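Local coordinates for protein glycosyltransferase (Streptomyces viridochromogenes, PDB 2IUY) that probably transfers a sugar, by a retaining mechanism, from a nucleotide-activated donor during biosynthesis of the antibiotic avilamycin A, at residues 44-55 / 62-71. Sequence-based numbering, arbitrary orientation.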
loop_
_atom_site.group_PDB
_atom_site.type_symbol
_atom_site.label_atom_id
_atom_site.label_comp_id
_atom_site.label_asym_id
_atom_site.label_seq_id
_atom_site.Cartn_x
_atom_site.Cartn_y
_atom_site.Cartn_z
ATOM N N LEU A 44 16.519 0.535 -7.920
ATOM C CA LEU A 44 17.179 0.004 -9.084
ATOM C C LEU A 44 17.356 1.070 -10.164
ATOM O O LEU A 44 18.399 1.117 -10.814
ATOM C CB LEU A 44 16.388 -1.203 -9.624
ATOM C CG LEU A 44 16.355 -2.490 -8.761
ATOM C CD1 LEU A 44 15.332 -3.504 -9.365
ATOM C CD2 LEU A 44 17.783 -3.107 -8.591
ATOM N N GLU A 45 16.338 1.913 -10.387
ATOM C CA GLU A 45 16.436 2.957 -11.403
ATOM C C GLU A 45 17.493 3.970 -10.991
ATOM O O GLU A 45 18.172 4.576 -11.846
ATOM C CB GLU A 45 15.103 3.683 -11.581
ATOM C CG GLU A 45 14.779 4.064 -13.030
ATOM C CD GLU A 45 13.279 4.291 -13.236
ATOM O OE1 GLU A 45 12.494 3.312 -13.163
ATOM O OE2 GLU A 45 12.883 5.444 -13.492
ATOM N N LEU A 46 17.613 4.182 -9.688
ATOM C CA LEU A 46 18.665 5.069 -9.143
ATOM C C LEU A 46 20.069 4.506 -9.169
ATOM O O LEU A 46 20.996 5.224 -8.830
ATOM C CB LEU A 46 18.338 5.496 -7.710
ATOM C CG LEU A 46 17.115 6.394 -7.575
ATOM C CD1 LEU A 46 16.612 6.393 -6.161
ATOM C CD2 LEU A 46 17.366 7.847 -8.117
ATOM N N GLY A 47 20.237 3.226 -9.500
ATOM C CA GLY A 47 21.582 2.642 -9.659
ATOM C C GLY A 47 22.059 1.792 -8.492
ATOM O O GLY A 47 23.163 1.259 -8.533
ATOM N N HIS A 48 21.207 1.635 -7.467
ATOM C CA HIS A 48 21.502 0.773 -6.291
ATOM C C HIS A 48 21.229 -0.697 -6.496
ATOM O O HIS A 48 20.434 -1.080 -7.362
ATOM C CB HIS A 48 20.766 1.309 -5.060
ATOM C CG HIS A 48 21.039 2.768 -4.843
ATOM N ND1 HIS A 48 22.275 3.228 -4.471
ATOM C CD2 HIS A 48 20.289 3.867 -5.092
ATOM C CE1 HIS A 48 22.251 4.546 -4.403
ATOM N NE2 HIS A 48 21.059 4.960 -4.784
ATOM N N GLU A 49 21.947 -1.536 -5.743
ATOM C CA GLU A 49 21.795 -2.948 -5.886
ATOM C C GLU A 49 20.769 -3.434 -4.835
ATOM O O GLU A 49 20.817 -3.008 -3.714
ATOM C CB GLU A 49 23.164 -3.623 -5.747
ATOM C CG GLU A 49 23.261 -4.895 -6.491
ATOM C CD GLU A 49 24.572 -5.618 -6.290
ATOM O OE1 GLU A 49 25.553 -4.954 -5.853
ATOM O OE2 GLU A 49 24.585 -6.855 -6.559
ATOM N N VAL A 50 19.802 -4.265 -5.233
ATOM C CA VAL A 50 18.714 -4.687 -4.339
ATOM C C VAL A 50 18.750 -6.223 -4.140
ATOM O O VAL A 50 18.844 -6.982 -5.111
ATOM C CB VAL A 50 17.311 -4.185 -4.833
ATOM C CG1 VAL A 50 16.168 -4.750 -3.964
ATOM C CG2 VAL A 50 17.269 -2.685 -4.823
ATOM N N PHE A 51 18.782 -6.638 -2.865
ATOM C CA PHE A 51 18.711 -8.023 -2.437
ATOM C C PHE A 51 17.337 -8.115 -1.792
ATOM O O PHE A 51 17.066 -7.416 -0.840
ATOM C CB PHE A 51 19.879 -8.339 -1.457
ATOM C CG PHE A 51 21.230 -8.206 -2.107
ATOM C CD1 PHE A 51 21.846 -9.321 -2.697
ATOM C CD2 PHE A 51 21.836 -6.939 -2.228
ATOM C CE1 PHE A 51 23.068 -9.187 -3.331
ATOM C CE2 PHE A 51 23.071 -6.771 -2.881
ATOM C CZ PHE A 51 23.693 -7.892 -3.418
ATOM N N LEU A 52 16.440 -8.899 -2.412
ATOM C CA LEU A 52 15.073 -9.009 -1.960
ATOM C C LEU A 52 15.019 -10.256 -1.105
ATOM O O LEU A 52 15.437 -11.320 -1.557
ATOM C CB LEU A 52 14.066 -9.069 -3.150
ATOM C CG LEU A 52 12.624 -9.463 -2.845
ATOM C CD1 LEU A 52 11.955 -8.304 -2.017
ATOM C CD2 LEU A 52 11.832 -9.773 -4.163
ATOM N N LEU A 53 14.496 -10.097 0.111
ATOM C CA LEU A 53 14.378 -11.161 1.089
ATOM C C LEU A 53 12.907 -11.266 1.432
ATOM O O LEU A 53 12.151 -10.282 1.287
ATOM C CB LEU A 53 15.151 -10.792 2.361
ATOM C CG LEU A 53 16.660 -10.865 2.250
ATOM C CD1 LEU A 53 17.120 -9.730 3.087
ATOM C CD2 LEU A 53 17.113 -12.232 2.868
ATOM N N GLY A 54 12.526 -12.475 1.853
ATOM C CA GLY A 54 11.195 -12.786 2.300
ATOM C C GLY A 54 10.247 -12.920 1.145
ATOM O O GLY A 54 9.042 -12.746 1.343
ATOM N N ALA A 55 10.776 -13.190 -0.063
ATOM C CA ALA A 55 9.925 -13.361 -1.273
ATOM C C ALA A 55 10.580 -14.256 -2.367
ATOM O O ALA A 55 10.757 -13.814 -3.523
ATOM C CB ALA A 55 9.524 -11.988 -1.843
ATOM N N ARG A 62 15.467 -8.114 -13.583
ATOM C CA ARG A 62 16.056 -6.767 -13.468
ATOM C C ARG A 62 17.562 -6.855 -13.105
ATOM O O ARG A 62 17.949 -7.615 -12.204
ATOM C CB ARG A 62 15.293 -5.942 -12.425
ATOM C CG ARG A 62 14.414 -4.806 -12.931
ATOM C CD ARG A 62 15.208 -3.493 -13.216
ATOM N NE ARG A 62 14.442 -2.288 -12.850
ATOM C CZ ARG A 62 14.850 -1.021 -13.030
ATOM N NH1 ARG A 62 16.036 -0.746 -13.591
ATOM N NH2 ARG A 62 14.063 -0.010 -12.632
ATOM N N PRO A 63 18.425 -6.137 -13.857
ATOM C CA PRO A 63 19.823 -6.094 -13.416
ATOM C C PRO A 63 19.923 -5.218 -12.166
ATOM O O PRO A 63 19.184 -4.232 -12.025
ATOM C CB PRO A 63 20.566 -5.452 -14.602
ATOM C CG PRO A 63 19.549 -5.461 -15.773
ATOM C CD PRO A 63 18.211 -5.359 -15.097
ATOM N N GLY A 64 20.824 -5.595 -11.269
ATOM C CA GLY A 64 20.898 -4.974 -9.959
ATOM C C GLY A 64 20.031 -5.685 -8.930
ATOM O O GLY A 64 20.173 -5.438 -7.760
ATOM N N LEU A 65 19.132 -6.569 -9.368
ATOM C CA LEU A 65 18.230 -7.288 -8.472
ATOM C C LEU A 65 18.679 -8.735 -8.228
ATOM O O LEU A 65 18.908 -9.501 -9.169
ATOM C CB LEU A 65 16.767 -7.227 -8.969
ATOM C CG LEU A 65 15.722 -8.017 -8.138
ATOM C CD1 LEU A 65 15.565 -7.488 -6.664
ATOM C CD2 LEU A 65 14.355 -8.178 -8.838
ATOM N N THR A 66 18.807 -9.106 -6.958
ATOM C CA THR A 66 19.032 -10.478 -6.577
ATOM C C THR A 66 17.886 -10.924 -5.685
ATOM O O THR A 66 17.651 -10.305 -4.627
ATOM C CB THR A 66 20.368 -10.631 -5.789
ATOM O OG1 THR A 66 21.482 -10.291 -6.628
ATOM C CG2 THR A 66 20.523 -12.030 -5.232
ATOM N N VAL A 67 17.160 -11.970 -6.119
ATOM C CA VAL A 67 16.141 -12.613 -5.280
ATOM C C VAL A 67 16.789 -13.679 -4.415
ATOM O O VAL A 67 17.228 -14.711 -4.904
ATOM C CB VAL A 67 14.857 -13.104 -6.080
ATOM C CG1 VAL A 67 13.738 -13.559 -5.131
ATOM C CG2 VAL A 67 14.318 -11.964 -6.920
ATOM N N VAL A 68 16.886 -13.380 -3.120
ATOM C CA VAL A 68 17.537 -14.262 -2.139
ATOM C C VAL A 68 16.589 -15.409 -1.784
ATOM O O VAL A 68 15.418 -15.172 -1.417
ATOM C CB VAL A 68 17.966 -13.479 -0.838
ATOM C CG1 VAL A 68 18.578 -14.410 0.196
ATOM C CG2 VAL A 68 18.939 -12.363 -1.165
ATOM N N PRO A 69 17.068 -16.655 -1.896
ATOM C CA PRO A 69 16.220 -17.799 -1.544
ATOM C C PRO A 69 15.970 -17.985 -0.033
ATOM O O PRO A 69 16.258 -19.052 0.536
ATOM C CB PRO A 69 16.978 -18.986 -2.176
ATOM C CG PRO A 69 18.397 -18.565 -2.129
ATOM C CD PRO A 69 18.368 -17.086 -2.445
ATOM N N ALA A 70 15.430 -16.952 0.609
ATOM C CA ALA A 70 15.129 -16.983 2.040
ATOM C C ALA A 70 13.731 -16.474 2.224
ATOM O O ALA A 70 13.414 -15.328 1.886
ATOM C CB ALA A 70 16.149 -16.143 2.860
ATOM N N GLY A 71 12.893 -17.388 2.680
ATOM C CA GLY A 71 11.490 -17.162 2.909
ATOM C C GLY A 71 11.253 -16.975 4.376
ATOM O O GLY A 71 10.808 -15.917 4.782
HETATM O O HOH W 1 21.906 -7.879 -6.817
HETATM O O HOH W 2 13.374 -13.392 -1.168
#
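V50 and L52 face L65 and V67 in parallel pairing, strand 49-53 running beside strand 65-67 at 17°. Three nearly straight backbone bonds, among them V50 N to G64 O and T66 N to V50 O, both 2.8 Å, and a slightly more bent one from V68 N to L52 O join the segments. A fifth, from G54 N to A70 O, reaches past the inverse gamma turn centred on P69 and is bent further, at 143°.

The tight packing lies at two places. L44, on helix 31-45, lays CD2 against the turn at G64, 3.4 Å from G64 C, and sets CD1 against L65 CB. On the same face of the sheet, L65 turns CG anti to its own N (chi1 177°), which brings CD1 to 3.9 Å from V50 CG1 and also near L52 CB. Farther along, L53 CD2 meets V68 CG1 at 3.7 Å and A70 CB, the two longer side chains lying alongside each other; I76, W79 and L80 of helix 73-82 close over L53. Between strand and loop, water 2 donates to L52 O and V68 O and accepts from A55 N.

The looser part is the solvent side, where E45 is exposed and polar ends meet through a long salt bridge or a water. R62 folds back along L44, running the opposite way, and lays one face of its guanidinium over L44 CB; the salt bridge from R62 NH2 to E45 OE1 is long at 3.7 Å, and the hydrogen bond of that oxygen goes to H321 NE2. On the face of the sheet away from V50 and L52, T66 CB approaches F51 CD1, and water 1 links T66 OG1 with E49 OE2.

Within this chain strand 65-67 is the outermost of its sheet, and strand 49-53 pairs on its other side with strand 5-9: the 3-2-1-4-5-6 parallel order of a Rossmann-like domain, here the N-terminal one of a GT-B glycosyltransferase.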